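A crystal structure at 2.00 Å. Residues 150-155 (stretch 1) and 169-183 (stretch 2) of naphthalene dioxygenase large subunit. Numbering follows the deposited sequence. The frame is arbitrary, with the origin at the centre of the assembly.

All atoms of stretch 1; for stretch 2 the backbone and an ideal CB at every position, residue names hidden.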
ATOM      1  N   SER A 150      -9.211  36.215  -8.125  1.00 17.91           N
ATOM      2  CA  SER A 150     -10.454  35.976  -7.433  1.00 19.39           C
ATOM      3  C   SER A 150     -11.648  36.335  -8.333  1.00 18.57           C
ATOM      4  O   SER A 150     -11.601  37.327  -9.075  1.00 18.76           O
ATOM      5  CB  SER A 150     -10.496  36.893  -6.211  1.00 19.92           C
ATOM      6  OG  SER A 150     -10.793  36.139  -5.056  1.00 25.88           O
ATOM      7  N   TYR A 151     -12.698  35.532  -8.284  1.00 17.53           N
ATOM      8  CA  TYR A 151     -13.981  35.971  -8.793  1.00 17.00           C
ATOM      9  C   TYR A 151     -15.042  35.763  -7.731  1.00 16.63           C
ATOM     10  O   TYR A 151     -15.307  34.642  -7.307  1.00 15.87           O
ATOM     11  CB  TYR A 151     -14.367  35.295 -10.113  1.00 16.82           C
ATOM     12  CG  TYR A 151     -15.652  35.882 -10.675  1.00 18.43           C
ATOM     13  CD1 TYR A 151     -16.868  35.198 -10.555  1.00 17.60           C
ATOM     14  CD2 TYR A 151     -15.650  37.131 -11.290  1.00 18.19           C
ATOM     15  CE1 TYR A 151     -18.047  35.755 -11.053  1.00 19.32           C
ATOM     16  CE2 TYR A 151     -16.814  37.686 -11.793  1.00 20.42           C
ATOM     17  CZ  TYR A 151     -18.003  36.989 -11.686  1.00 20.49           C
ATOM     18  OH  TYR A 151     -19.149  37.551 -12.180  1.00 21.05           O
ATOM     19  N   LYS A 152     -15.623  36.866  -7.276  1.00 16.99           N
ATOM     20  CA  LYS A 152     -16.673  36.840  -6.251  1.00 17.22           C
ATOM     21  C   LYS A 152     -16.387  35.933  -5.049  1.00 16.76           C
ATOM     22  O   LYS A 152     -17.250  35.117  -4.673  1.00 16.95           O
ATOM     23  CB  LYS A 152     -18.038  36.485  -6.871  1.00 17.77           C
ATOM     24  CG  LYS A 152     -18.459  37.363  -8.057  1.00 20.10           C
ATOM     25  CD  LYS A 152     -19.223  38.573  -7.631  1.00 22.16           C
ATOM     26  CE  LYS A 152     -19.201  39.662  -8.702  1.00 24.03           C
ATOM     27  NZ  LYS A 152     -20.390  39.648  -9.559  1.00 26.10           N
ATOM     28  N   GLY A 153     -15.207  36.077  -4.444  1.00 16.02           N
ATOM     29  CA  GLY A 153     -14.807  35.273  -3.283  1.00 15.14           C
ATOM     30  C   GLY A 153     -14.042  33.968  -3.552  1.00 14.88           C
ATOM     31  O   GLY A 153     -13.393  33.434  -2.659  1.00 14.18           O
ATOM     32  N   LEU A 154     -14.106  33.488  -4.787  1.00 14.30           N
ATOM     33  CA  LEU A 154     -13.442  32.268  -5.220  1.00 13.95           C
ATOM     34  C   LEU A 154     -12.001  32.546  -5.687  1.00 13.47           C
ATOM     35  O   LEU A 154     -11.772  33.214  -6.714  1.00 13.53           O
ATOM     36  CB  LEU A 154     -14.254  31.630  -6.363  1.00 13.39           C
ATOM     37  CG  LEU A 154     -15.378  30.609  -6.107  1.00 16.87           C
ATOM     38  CD1 LEU A 154     -16.300  30.997  -5.005  1.00 18.64           C
ATOM     39  CD2 LEU A 154     -16.179  30.342  -7.399  1.00 15.26           C
ATOM     40  N   ILE A 155     -11.036  32.029  -4.930  1.00 13.22           N
ATOM     41  CA  ILE A 155      -9.612  32.144  -5.288  1.00 12.87           C
ATOM     42  C   ILE A 155      -9.160  31.004  -6.196  1.00 12.82           C
ATOM     43  O   ILE A 155      -9.203  29.832  -5.808  1.00 12.50           O
ATOM     44  CB  ILE A 155      -8.730  32.208  -4.018  1.00 12.76           C
ATOM     45  CG1 ILE A 155      -9.262  33.312  -3.074  1.00 13.14           C
ATOM     46  CG2 ILE A 155      -7.237  32.425  -4.410  1.00 12.22           C
ATOM     47  CD1 ILE A 155      -8.766  33.189  -1.620  1.00 15.00           C
ATOM     48  N   UNK A 169     -11.242  33.523 -18.807  1.00 13.62           N
ATOM     49  CA  UNK A 169     -11.370  32.070 -18.685  1.00 13.26           C
ATOM     50  C   UNK A 169     -12.780  31.644 -18.270  1.00 12.92           C
ATOM     51  O   UNK A 169     -13.333  30.657 -18.788  1.00 13.23           O
ATOM     52  CB  UNK A 169     -10.353  31.541 -17.672  1.00 13.26           C
ATOM     53  N   UNK A 170     -13.364  32.378 -17.334  1.00 12.49           N
ATOM     54  CA  UNK A 170     -14.717  32.091 -16.904  1.00 12.56           C
ATOM     55  C   UNK A 170     -15.687  32.527 -18.012  1.00 13.32           C
ATOM     56  O   UNK A 170     -16.655  31.803 -18.344  1.00 12.74           O
ATOM     57  CB  UNK A 170     -15.031  32.794 -15.582  1.00 12.56           C
ATOM     58  N   UNK A 171     -15.395  33.685 -18.625  1.00 13.72           N
ATOM     59  CA  UNK A 171     -16.205  34.166 -19.729  1.00 13.83           C
ATOM     60  C   UNK A 171     -17.681  34.246 -19.386  1.00 14.69           C
ATOM     61  O   UNK A 171     -18.067  34.818 -18.353  1.00 14.54           O
ATOM     62  CB  UNK A 171     -16.010  33.262 -20.948  1.00 13.83           C
ATOM     63  N   UNK A 172     -18.517  33.667 -20.253  1.00 14.99           N
ATOM     64  CA  UNK A 172     -19.960  33.753 -20.117  1.00 15.57           C
ATOM     65  C   UNK A 172     -20.483  33.027 -18.873  1.00 15.50           C
ATOM     66  O   UNK A 172     -21.596  33.291 -18.415  1.00 14.99           O
ATOM     67  CB  UNK A 172     -20.627  33.181 -21.369  1.00 15.57           C
ATOM     68  N   UNK A 173     -19.680  32.110 -18.334  1.00 15.02           N
ATOM     69  CA  UNK A 173     -20.033  31.439 -17.092  1.00 15.38           C
ATOM     70  C   UNK A 173     -20.250  32.403 -15.928  1.00 14.63           C
ATOM     71  O   UNK A 173     -21.048  32.115 -15.036  1.00 14.86           O
ATOM     72  CB  UNK A 173     -18.940  30.433 -16.725  1.00 15.38           C
ATOM     73  N   UNK A 174     -19.586  33.563 -15.959  1.00 14.32           N
ATOM     74  CA  UNK A 174     -19.737  34.559 -14.891  1.00 14.54           C
ATOM     75  C   UNK A 174     -21.197  34.928 -14.602  1.00 14.84           C
ATOM     76  O   UNK A 174     -21.576  35.096 -13.438  1.00 15.31           O
ATOM     77  CB  UNK A 174     -18.961  35.825 -15.260  1.00 14.54           C
ATOM     78  N   UNK A 175     -22.008  35.040 -15.655  1.00 14.53           N
ATOM     79  CA  UNK A 175     -23.451  35.319 -15.557  1.00 14.82           C
ATOM     80  C   UNK A 175     -24.183  34.357 -14.604  1.00 14.64           C
ATOM     81  O   UNK A 175     -25.036  34.768 -13.826  1.00 15.27           O
ATOM     82  CB  UNK A 175     -24.086  35.238 -16.947  1.00 14.82           C
ATOM     83  N   UNK A 176     -23.802  33.088 -14.655  1.00 14.58           N
ATOM     84  CA  UNK A 176     -24.427  32.025 -13.869  1.00 14.37           C
ATOM     85  C   UNK A 176     -23.784  31.888 -12.501  1.00 14.16           C
ATOM     86  O   UNK A 176     -24.474  31.648 -11.527  1.00 14.77           O
ATOM     87  CB  UNK A 176     -24.344  30.692 -14.616  1.00 14.37           C
ATOM     88  N   UNK A 177     -22.471  32.024 -12.426  1.00 13.99           N
ATOM     89  CA  UNK A 177     -21.789  32.026 -11.123  1.00 14.47           C
ATOM     90  C   UNK A 177     -22.370  33.106 -10.200  1.00 14.66           C
ATOM     91  O   UNK A 177     -22.562  32.880  -9.005  1.00 14.90           O
ATOM     92  CB  UNK A 177     -20.287  32.248 -11.310  1.00 14.47           C
ATOM     93  N   UNK A 178     -22.668  34.271 -10.756  1.00 15.62           N
ATOM     94  CA  UNK A 178     -23.293  35.353  -9.970  1.00 16.67           C
ATOM     95  C   UNK A 178     -24.559  34.895  -9.248  1.00 16.84           C
ATOM     96  O   UNK A 178     -24.817  35.270  -8.106  1.00 16.84           O
ATOM     97  CB  UNK A 178     -23.629  36.535 -10.881  1.00 16.67           C
ATOM     98  N   UNK A 179     -25.368  34.112  -9.953  1.00 17.20           N
ATOM     99  CA  UNK A 179     -26.639  33.625  -9.434  1.00 17.47           C
ATOM    100  C   UNK A 179     -26.453  32.783  -8.166  1.00 17.49           C
ATOM    101  O   UNK A 179     -27.308  32.771  -7.301  1.00 17.17           O
ATOM    102  CB  UNK A 179     -27.359  32.805 -10.506  1.00 17.47           C
ATOM    103  N   UNK A 180     -25.318  32.104  -8.075  1.00 17.02           N
ATOM    104  CA  UNK A 180     -24.985  31.265  -6.932  1.00 17.27           C
ATOM    105  C   UNK A 180     -24.121  32.027  -5.905  1.00 16.73           C
ATOM    106  O   UNK A 180     -24.297  31.858  -4.711  1.00 16.76           O
ATOM    107  CB  UNK A 180     -24.257  30.006  -7.406  1.00 17.27           C
ATOM    108  N   UNK A 181     -23.230  32.896  -6.364  1.00 16.09           N
ATOM    109  CA  UNK A 181     -22.231  33.499  -5.465  1.00 16.81           C
ATOM    110  C   UNK A 181     -22.555  34.901  -4.949  1.00 17.44           C
ATOM    111  O   UNK A 181     -22.032  35.309  -3.908  1.00 18.36           O
ATOM    112  CB  UNK A 181     -20.885  33.556  -6.190  1.00 16.81           C
ATOM    113  N   UNK A 182     -23.383  35.642  -5.683  1.00 16.97           N
ATOM    114  CA  UNK A 182     -23.513  37.073  -5.441  1.00 18.07           C
ATOM    115  C   UNK A 182     -24.904  37.535  -5.003  1.00 17.76           C
ATOM    116  O   UNK A 182     -25.294  38.671  -5.277  1.00 17.44           O
ATOM    117  CB  UNK A 182     -23.120  37.827  -6.713  1.00 18.07           C
ATOM    118  N   UNK A 183     -25.633  36.663  -4.317  1.00 17.31           N
ATOM    119  CA  UNK A 183     -26.994  36.972  -3.896  1.00 17.71           C
ATOM    120  C   UNK A 183     -27.087  37.967  -2.748  1.00 17.68           C
ATOM    121  O   UNK A 183     -28.063  38.659  -2.652  1.00 18.05           O
ATOM    122  CB  UNK A 183     -27.703  35.678  -3.491  1.00 17.71           C
TER

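Stretch 1 is a tight hairpin: a type I' turn runs from Tyr151 to Leu154, closed by Tyr151 N to Leu154 O at 2.9 Å and Leu154 N to Tyr151 O at 3.0 Å. It offers stretch 2 a phenol, an ammonium and a leucine, and stretch 2 answers each.

Position 169 lies beyond reach of the hairpin, which sets no rule there; it is Tyr169. Position 170 points its CA-to-CB bond toward stretch 1, yet nothing lies within 5.5 Å of the ideal CB, so a side chain must extend to make contact. Leucine, methionine or isoleucine could try; Leu170 does it, its CD1 reaching Tyr151 CB at 3.8 Å.

Position 171 leaves the helix with phi 54° and psi -130°, a positive phi that favours glycine whatever the neighbours, and Gly171 is found. Positions 172 and 173 are out of reach and unconstrained by the hairpin; they are Asp172 and Leu173.

At 174 the ideal CB sits 3.5 Å from Tyr151 OH and points toward stretch 1. The ring invites a chain with several methylenes to lie against it, so lysine, arginine, glutamine or methionine would all be plausible. The residue is Lys174. Its CG lies over one ring face, 4.1 Å from the centroid of Tyr151 and 22° off the normal, a CH-pi contact, and its CD comes to 3.4 Å from Tyr151 CE2. The end then leads away, and Lys174 NZ donates to Gly171 O at 2.8 Å, so the aliphatic part meets the ring while the ammonium turns to Gly171 O and to a partner elsewhere in the structure.

Position 175 points away and 176 is out of reach; they hold Phe175 and Tyr176. Position 177 points toward the tyrosine, with its ideal CB 4.2 Å from Tyr151 CE1. An apolar side chain suits this, and Leu177 places CD1 4.2 Å from Tyr151 CD1.

Position 178 is sideways, but its ideal CB is 4.7 Å from Lys152 NZ and 4.8 Å from Tyr151 OH. Two donors ask for one acceptor: aspartate fits, asparagine could accept without the charge, and glutamate might if it folded back. Asp178 serves both through OD1, which accepts from Tyr151 OH at 2.6 Å, near the ring plane, and from Lys152 NZ at 3.1 Å, the latter a salt bridge.

Positions 179 and 180 are out of reach: Ile179 and Val180. Position 181 points toward the turn, its ideal CB 4.1 Å from Lys152 CB and 5.4 Å from Leu154 CD1. A branched or long apolar residue is called for. Leu181 puts CD1 3.7 Å from Leu154 CD2 and 4.0 Å from Lys152 CB.

Position 182, the first residue after the second helix to leave helical angles, points toward Lys152, its ideal CB 4.1 Å from Lys152 CD. An acid or a polar amide would suit the ammonium. Asp182 OD2 makes a second salt bridge to Lys152 NZ at 3.5 Å, weak as a hydrogen bond. Position 183 is out of reach; it is Arg183.

Stretch 2 169-183: YLGDLKFYLDIVLDR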
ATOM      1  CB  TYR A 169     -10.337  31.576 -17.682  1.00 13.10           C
ATOM      2  CG  TYR A 169     -10.310  30.084 -17.425  1.00 12.93           C
ATOM      3  CD1 TYR A 169      -9.658  29.224 -18.291  1.00 13.10           C
ATOM      4  CD2 TYR A 169     -10.914  29.549 -16.300  1.00 11.56           C
ATOM      5  CE1 TYR A 169      -9.609  27.834 -18.037  1.00 11.83           C
ATOM      6  CE2 TYR A 169     -10.875  28.169 -16.042  1.00 13.93           C
ATOM      7  CZ  TYR A 169     -10.209  27.330 -16.912  1.00 13.27           C
ATOM      8  OH  TYR A 169     -10.134  25.973 -16.655  1.00 12.36           O
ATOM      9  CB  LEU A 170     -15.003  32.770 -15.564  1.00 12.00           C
ATOM     10  CG  LEU A 170     -14.106  32.274 -14.404  1.00 13.21           C
ATOM     11  CD1 LEU A 170     -14.382  33.125 -13.181  1.00 12.72           C
ATOM     12  CD2 LEU A 170     -14.258  30.775 -14.083  1.00 11.76           C
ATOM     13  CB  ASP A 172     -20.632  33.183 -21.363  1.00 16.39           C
ATOM     14  CG  ASP A 172     -20.574  34.137 -22.564  1.00 19.17           C
ATOM     15  OD1 ASP A 172     -20.306  35.343 -22.397  1.00 20.52           O
ATOM     16  OD2 ASP A 172     -20.791  33.750 -23.735  1.00 23.09           O
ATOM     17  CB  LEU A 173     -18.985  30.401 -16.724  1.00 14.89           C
ATOM     18  CG  LEU A 173     -19.358  29.049 -16.124  1.00 17.88           C
ATOM     19  CD1 LEU A 173     -18.720  28.872 -14.754  1.00 16.82           C
ATOM     20  CD2 LEU A 173     -20.840  28.659 -16.125  1.00 17.17           C
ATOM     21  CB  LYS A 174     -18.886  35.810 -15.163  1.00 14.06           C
ATOM     22  CG  LYS A 174     -17.367  35.487 -15.158  1.00 14.78           C
ATOM     23  CD  LYS A 174     -16.480  36.740 -15.034  1.00 14.93           C
ATOM     24  CE  LYS A 174     -16.644  37.715 -16.211  1.00 15.80           C
ATOM     25  NZ  LYS A 174     -16.473  36.996 -17.518  1.00 15.75           N
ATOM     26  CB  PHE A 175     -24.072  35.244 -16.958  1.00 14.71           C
ATOM     27  CG  PHE A 175     -25.570  35.472 -16.997  1.00 15.87           C
ATOM     28  CD1 PHE A 175     -26.458  34.424 -16.776  1.00 15.81           C
ATOM     29  CD2 PHE A 175     -26.088  36.726 -17.301  1.00 16.07           C
ATOM     30  CE1 PHE A 175     -27.830  34.642 -16.825  1.00 16.85           C
ATOM     31  CE2 PHE A 175     -27.453  36.943 -17.362  1.00 16.14           C
ATOM     32  CZ  PHE A 175     -28.330  35.903 -17.117  1.00 16.94           C
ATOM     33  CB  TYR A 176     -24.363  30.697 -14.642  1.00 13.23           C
ATOM     34  CG  TYR A 176     -25.084  30.804 -15.959  1.00 13.25           C
ATOM     35  CD1 TYR A 176     -24.380  30.992 -17.156  1.00 11.17           C
ATOM     36  CD2 TYR A 176     -26.484  30.772 -16.012  1.00 12.59           C
ATOM     37  CE1 TYR A 176     -25.059  31.128 -18.389  1.00 12.60           C
ATOM     38  CE2 TYR A 176     -27.157  30.904 -17.218  1.00 12.68           C
ATOM     39  CZ  TYR A 176     -26.453  31.074 -18.410  1.00 12.27           C
ATOM     40  OH  TYR A 176     -27.154  31.236 -19.617  1.00 12.54           O
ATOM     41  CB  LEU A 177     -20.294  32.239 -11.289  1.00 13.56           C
ATOM     42  CG  LEU A 177     -19.505  31.082 -11.947  1.00 15.46           C
ATOM     43  CD1 LEU A 177     -18.041  31.535 -12.117  1.00 12.45           C
ATOM     44  CD2 LEU A 177     -19.575  29.758 -11.153  1.00 12.72           C
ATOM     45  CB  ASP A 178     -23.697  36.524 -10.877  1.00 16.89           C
ATOM     46  CG  ASP A 178     -22.511  37.287 -11.420  1.00 19.22           C
ATOM     47  OD1 ASP A 178     -21.352  37.028 -10.975  1.00 19.42           O
ATOM     48  OD2 ASP A 178     -22.669  38.165 -12.313  1.00 22.67           O
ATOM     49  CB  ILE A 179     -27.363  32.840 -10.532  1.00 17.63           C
ATOM     50  CG1 ILE A 179     -27.949  33.806 -11.578  1.00 18.11           C
ATOM     51  CG2 ILE A 179     -28.500  31.956  -9.947  1.00 18.06           C
ATOM     52  CD1 ILE A 179     -28.536  33.121 -12.811  1.00 19.33           C
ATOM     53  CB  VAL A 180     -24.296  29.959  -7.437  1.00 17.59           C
ATOM     54  CG1 VAL A 180     -23.301  29.403  -6.464  1.00 18.00           C
ATOM     55  CG2 VAL A 180     -25.358  28.906  -7.821  1.00 17.71           C
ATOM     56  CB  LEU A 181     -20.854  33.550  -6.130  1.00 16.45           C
ATOM     57  CG  LEU A 181     -20.256  32.270  -6.731  1.00 16.54           C
ATOM     58  CD1 LEU A 181     -19.020  32.650  -7.492  1.00 16.35           C
ATOM     59  CD2 LEU A 181     -19.932  31.207  -5.674  1.00 17.80           C
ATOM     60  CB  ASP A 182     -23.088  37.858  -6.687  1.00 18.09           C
ATOM     61  CG  ASP A 182     -22.623  39.266  -6.355  1.00 20.01           C
ATOM     62  OD1 ASP A 182     -22.059  39.479  -5.260  1.00 21.51           O
ATOM     63  OD2 ASP A 182     -22.809  40.224  -7.123  1.00 19.79           O
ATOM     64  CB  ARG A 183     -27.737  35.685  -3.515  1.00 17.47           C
ATOM     65  CG  ARG A 183     -27.898  34.701  -4.662  1.00 18.08           C
ATOM     66  CD  ARG A 183     -28.759  33.507  -4.344  1.00 17.97           C
ATOM     67  NE  ARG A 183     -28.138  32.553  -3.429  1.00 21.01           N
ATOM     68  CZ  ARG A 183     -27.922  31.270  -3.709  1.00 21.19           C
ATOM     69  NH1 ARG A 183     -28.233  30.778  -4.900  1.00 19.27           N
ATOM     70  NH2 ARG A 183     -27.357  30.478  -2.803  1.00 21.31           N
TER
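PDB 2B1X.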